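Local coordinates for protein cyclase (Streptomyces sp. R1128, PDB 3TFZ) that probably cyclises and aromatises the nascent polyketide chain in the R1128 biosynthetic pathway, as an aromatase/cyclase of the Bet v 1-like superfamily, at residues 9-23 against 147-161. Sequence-based numbering, arbitrary orientation.
Sequences HTVTVAAPADLVWEV and VADLNAVLGEAERRV
V147 reaches H9 near the start of the contact, its CG2 lying obliquely to the imidazole ring, whose NE2 is hydrogen-bonded to E143 one turn earlier on the same helix. One turn on, L150 points toward the strand: its CD1 comes 3.4 Å from H9 CB, and a long branched chain suits the space between helix and sheet, where W96 also packs on it. N151 crosses V11 at about a right angle, its OD1 near V11 CG2. V153, short and beta-branched, is buried between the helix and the strands that carry L108 and W96; it passes V23 in the opposite direction, its CG1 3.9 Å from V23 CG1. L154 meets both V11 (CD2 to CG1) and V13 (CB to CG2), and its CD2 also comes 3.3 Å from T12 O. Strand 9-13 runs nearly parallel to the helix, at 13°, whereas helix 17-23 crosses it at 120°; this is the helix-grip arrangement of the Bet v 1-like fold, a long C-terminal helix held against the curved antiparallel sheet, with the short helix after the first strand beside it. V23 is a knob in the hole formed by V153, E156, A157 and R160. E156, bent at chi2, brings its CG up to V23 CG1 at an oblique crossing and forms salt bridges, OE1 with R159 NH1 and OE2 with R160 NE and NH2. A157, small enough to let the backbones close in, puts its CB 3.7 Å from V13 CG1 and also meets A15 and V20. E158, extended beyond CG, accepts the backbone N-H of A14 at OE2 (2.9 Å, 171°), on the anti side and tilted out of the carboxylate plane, tying down the inverse gamma turn centred on A14. R160 spreads one guanidinium face over V23 CG2. V161 ends the row, CG2 lodged between A15 CB and L19 CD2.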
# COMPACT_ATOMS: atom_id res chain seq x y z
N HIS A 9 -3.88 0.03 1.44
CA HIS A 9 -2.95 1.03 0.87
C HIS A 9 -1.85 1.22 1.91
O HIS A 9 -2.12 0.98 3.08
CB HIS A 9 -3.60 2.38 0.56
CG HIS A 9 -4.62 2.34 -0.54
ND1 HIS A 9 -5.89 1.80 -0.37
CD2 HIS A 9 -4.58 2.80 -1.81
CE1 HIS A 9 -6.58 1.93 -1.49
NE2 HIS A 9 -5.81 2.54 -2.37
N THR A 10 -0.67 1.68 1.48
CA THR A 10 0.43 1.84 2.42
C THR A 10 1.33 2.99 2.00
O THR A 10 1.33 3.36 0.82
CB THR A 10 1.22 0.46 2.65
OG1 THR A 10 2.08 0.54 3.76
CG2 THR A 10 2.00 -0.08 1.38
N VAL A 11 2.11 3.46 2.98
CA VAL A 11 3.17 4.50 2.87
C VAL A 11 4.21 4.18 3.96
O VAL A 11 3.86 3.50 4.96
CB VAL A 11 2.40 5.82 3.04
CG1 VAL A 11 2.21 6.44 4.50
CG2 VAL A 11 2.10 6.60 1.72
N THR A 12 5.48 4.56 3.72
CA THR A 12 6.61 4.37 4.60
C THR A 12 6.77 5.71 5.23
O THR A 12 6.95 6.68 4.50
CB THR A 12 7.88 3.99 3.78
OG1 THR A 12 7.71 2.69 3.24
CG2 THR A 12 9.08 3.84 4.66
N VAL A 13 6.70 5.80 6.56
CA VAL A 13 6.81 7.10 7.30
C VAL A 13 8.23 7.29 7.88
O VAL A 13 8.77 6.38 8.55
CB VAL A 13 5.77 7.21 8.40
CG1 VAL A 13 5.75 8.67 9.12
CG2 VAL A 13 4.34 6.92 7.80
N ALA A 14 8.88 8.42 7.57
CA ALA A 14 10.24 8.57 8.10
C ALA A 14 10.09 9.07 9.56
O ALA A 14 10.43 10.21 9.83
CB ALA A 14 11.08 9.56 7.22
N ALA A 15 9.49 8.28 10.46
CA ALA A 15 9.36 8.59 11.92
C ALA A 15 9.29 7.27 12.66
O ALA A 15 8.81 6.27 12.07
CB ALA A 15 8.06 9.41 12.23
N PRO A 16 9.67 7.24 13.98
CA PRO A 16 9.51 5.94 14.75
C PRO A 16 8.02 5.53 14.97
O PRO A 16 7.14 6.38 14.99
CB PRO A 16 10.19 6.26 16.12
CG PRO A 16 11.11 7.63 15.84
CD PRO A 16 10.15 8.34 14.85
N ALA A 17 7.76 4.26 15.21
CA ALA A 17 6.40 3.69 15.16
C ALA A 17 5.59 4.22 16.29
O ALA A 17 4.43 4.45 16.13
CB ALA A 17 6.47 2.14 15.12
N ASP A 18 6.19 4.48 17.42
CA ASP A 18 5.58 5.12 18.58
C ASP A 18 5.11 6.56 18.30
O ASP A 18 4.06 6.96 18.78
CB ASP A 18 6.53 5.05 19.84
CG ASP A 18 6.68 3.62 20.40
OD1 ASP A 18 5.95 2.66 19.96
OD2 ASP A 18 7.52 3.39 21.27
N LEU A 19 5.86 7.34 17.53
CA LEU A 19 5.39 8.65 17.20
C LEU A 19 4.17 8.61 16.23
O LEU A 19 3.17 9.41 16.33
CB LEU A 19 6.56 9.44 16.68
CG LEU A 19 6.24 10.91 16.35
CD1 LEU A 19 5.70 11.57 17.67
CD2 LEU A 19 7.56 11.49 15.97
N VAL A 20 4.21 7.66 15.31
CA VAL A 20 3.11 7.44 14.41
C VAL A 20 1.87 7.00 15.18
O VAL A 20 0.80 7.37 14.83
CB VAL A 20 3.50 6.42 13.35
CG1 VAL A 20 2.32 6.09 12.45
CG2 VAL A 20 4.68 6.94 12.49
N TRP A 21 2.05 6.14 16.19
CA TRP A 21 0.97 5.72 17.04
C TRP A 21 0.32 6.98 17.66
O TRP A 21 -0.90 7.14 17.58
CB TRP A 21 1.47 4.76 18.14
CG TRP A 21 0.30 4.46 19.08
CD1 TRP A 21 0.11 4.91 20.37
CD2 TRP A 21 -0.88 3.72 18.72
NE1 TRP A 21 -1.13 4.46 20.84
CE2 TRP A 21 -1.77 3.78 19.82
CE3 TRP A 21 -1.26 3.00 17.55
CZ2 TRP A 21 -3.02 3.13 19.80
CZ3 TRP A 21 -2.44 2.38 17.53
CH2 TRP A 21 -3.31 2.41 18.67
N GLU A 22 1.15 7.85 18.31
CA GLU A 22 0.66 9.05 18.92
C GLU A 22 -0.22 9.92 18.02
O GLU A 22 -1.17 10.47 18.51
CB GLU A 22 1.77 9.88 19.53
CG GLU A 22 2.44 9.20 20.76
CD GLU A 22 3.61 10.00 21.27
OE1 GLU A 22 3.63 11.23 20.92
OE2 GLU A 22 4.49 9.43 22.00
N VAL A 23 0.15 10.08 16.74
CA VAL A 23 -0.62 10.84 15.79
C VAL A 23 -1.98 10.07 15.47
O VAL A 23 -3.07 10.68 15.45
CB VAL A 23 0.24 11.08 14.52
CG1 VAL A 23 -0.54 11.60 13.30
CG2 VAL A 23 1.48 11.99 14.84
N VAL A 147 -5.66 7.44 0.28
CA VAL A 147 -4.41 8.12 -0.13
C VAL A 147 -4.18 9.46 0.67
O VAL A 147 -3.13 9.63 1.18
CB VAL A 147 -4.34 8.28 -1.71
CG1 VAL A 147 -3.14 9.13 -2.12
CG2 VAL A 147 -4.24 6.86 -2.35
N ALA A 148 -5.20 10.32 0.82
CA ALA A 148 -5.14 11.59 1.49
C ALA A 148 -4.90 11.41 2.99
O ALA A 148 -4.06 12.11 3.56
CB ALA A 148 -6.46 12.43 1.24
N ASP A 149 -5.52 10.37 3.57
CA ASP A 149 -5.40 10.07 5.00
C ASP A 149 -4.01 9.57 5.37
O ASP A 149 -3.41 9.98 6.37
CB ASP A 149 -6.49 9.00 5.40
CG ASP A 149 -7.94 9.60 5.61
OD1 ASP A 149 -8.15 10.86 5.50
OD2 ASP A 149 -8.87 8.77 5.89
N LEU A 150 -3.56 8.54 4.66
CA LEU A 150 -2.17 8.03 4.76
C LEU A 150 -1.15 9.16 4.70
O LEU A 150 -0.30 9.16 5.53
CB LEU A 150 -1.90 6.97 3.67
CG LEU A 150 -2.41 5.54 3.92
CD1 LEU A 150 -2.30 4.64 2.68
CD2 LEU A 150 -1.70 4.80 5.12
N ASN A 151 -1.18 10.01 3.66
CA ASN A 151 -0.30 11.19 3.48
C ASN A 151 -0.43 12.29 4.62
O ASN A 151 0.55 12.91 5.03
CB ASN A 151 -0.47 11.82 2.08
CG ASN A 151 0.06 10.89 0.93
OD1 ASN A 151 1.04 10.11 1.06
ND2 ASN A 151 -0.56 11.06 -0.23
N ALA A 152 -1.63 12.50 5.12
CA ALA A 152 -1.92 13.41 6.26
C ALA A 152 -1.11 12.90 7.44
O ALA A 152 -0.39 13.67 8.09
CB ALA A 152 -3.37 13.37 6.59
N VAL A 153 -1.19 11.58 7.71
CA VAL A 153 -0.58 11.01 8.89
C VAL A 153 0.96 11.08 8.79
O VAL A 153 1.64 11.40 9.76
CB VAL A 153 -1.08 9.57 9.21
CG1 VAL A 153 -0.28 9.00 10.44
CG2 VAL A 153 -2.52 9.57 9.53
N LEU A 154 1.49 10.73 7.61
CA LEU A 154 2.91 10.76 7.32
C LEU A 154 3.48 12.16 7.43
O LEU A 154 4.49 12.31 8.12
CB LEU A 154 3.13 10.15 5.92
CG LEU A 154 4.15 10.38 4.77
CD1 LEU A 154 5.05 11.70 4.66
CD2 LEU A 154 4.79 9.13 4.20
N GLY A 155 2.82 13.18 6.79
CA GLY A 155 3.23 14.59 6.83
C GLY A 155 3.33 15.03 8.31
O GLY A 155 4.31 15.64 8.73
N GLU A 156 2.33 14.66 9.09
CA GLU A 156 2.24 15.04 10.49
C GLU A 156 3.29 14.40 11.39
O GLU A 156 3.84 15.04 12.31
CB GLU A 156 0.84 14.75 11.03
CG GLU A 156 0.67 15.11 12.51
CD GLU A 156 0.87 16.58 12.85
OE1 GLU A 156 0.87 17.47 11.97
OE2 GLU A 156 1.02 16.87 14.06
N ALA A 157 3.54 13.11 11.19
CA ALA A 157 4.54 12.43 12.00
C ALA A 157 5.94 13.00 11.68
O ALA A 157 6.79 13.18 12.57
CB ALA A 157 4.48 10.82 11.82
N GLU A 158 6.20 13.20 10.41
CA GLU A 158 7.50 13.71 9.97
C GLU A 158 7.73 15.24 10.42
O GLU A 158 8.82 15.58 10.89
CB GLU A 158 7.68 13.48 8.46
CG GLU A 158 7.62 12.04 8.04
CD GLU A 158 7.89 11.81 6.53
OE1 GLU A 158 8.07 12.80 5.83
OE2 GLU A 158 7.86 10.65 6.03
N ARG A 159 6.73 16.10 10.27
CA ARG A 159 6.62 17.41 10.93
C ARG A 159 7.06 17.39 12.40
O ARG A 159 7.68 18.32 12.86
CB ARG A 159 5.13 17.70 10.97
CG ARG A 159 4.79 19.03 11.09
CD ARG A 159 3.31 19.37 10.62
NE ARG A 159 3.13 19.18 9.18
CZ ARG A 159 2.10 18.55 8.59
NH1 ARG A 159 1.05 18.05 9.30
NH2 ARG A 159 2.09 18.46 7.24
N ARG A 160 6.59 16.41 13.17
CA ARG A 160 6.92 16.23 14.57
C ARG A 160 8.34 15.76 14.86
O ARG A 160 8.91 16.17 15.86
CB ARG A 160 5.93 15.27 15.26
CG ARG A 160 4.54 15.78 15.22
CD ARG A 160 3.73 15.17 16.27
NE ARG A 160 2.33 15.50 16.01
CZ ARG A 160 1.31 15.20 16.83
NH1 ARG A 160 1.50 14.51 17.97
NH2 ARG A 160 0.09 15.59 16.49
N VAL A 161 8.88 14.88 14.03
CA VAL A 161 10.30 14.64 13.98
C VAL A 161 11.14 15.91 13.77
O VAL A 161 12.16 16.09 14.49
CB VAL A 161 10.75 13.53 12.92
CG1 VAL A 161 12.31 13.43 12.95
CG2 VAL A 161 10.15 12.21 13.25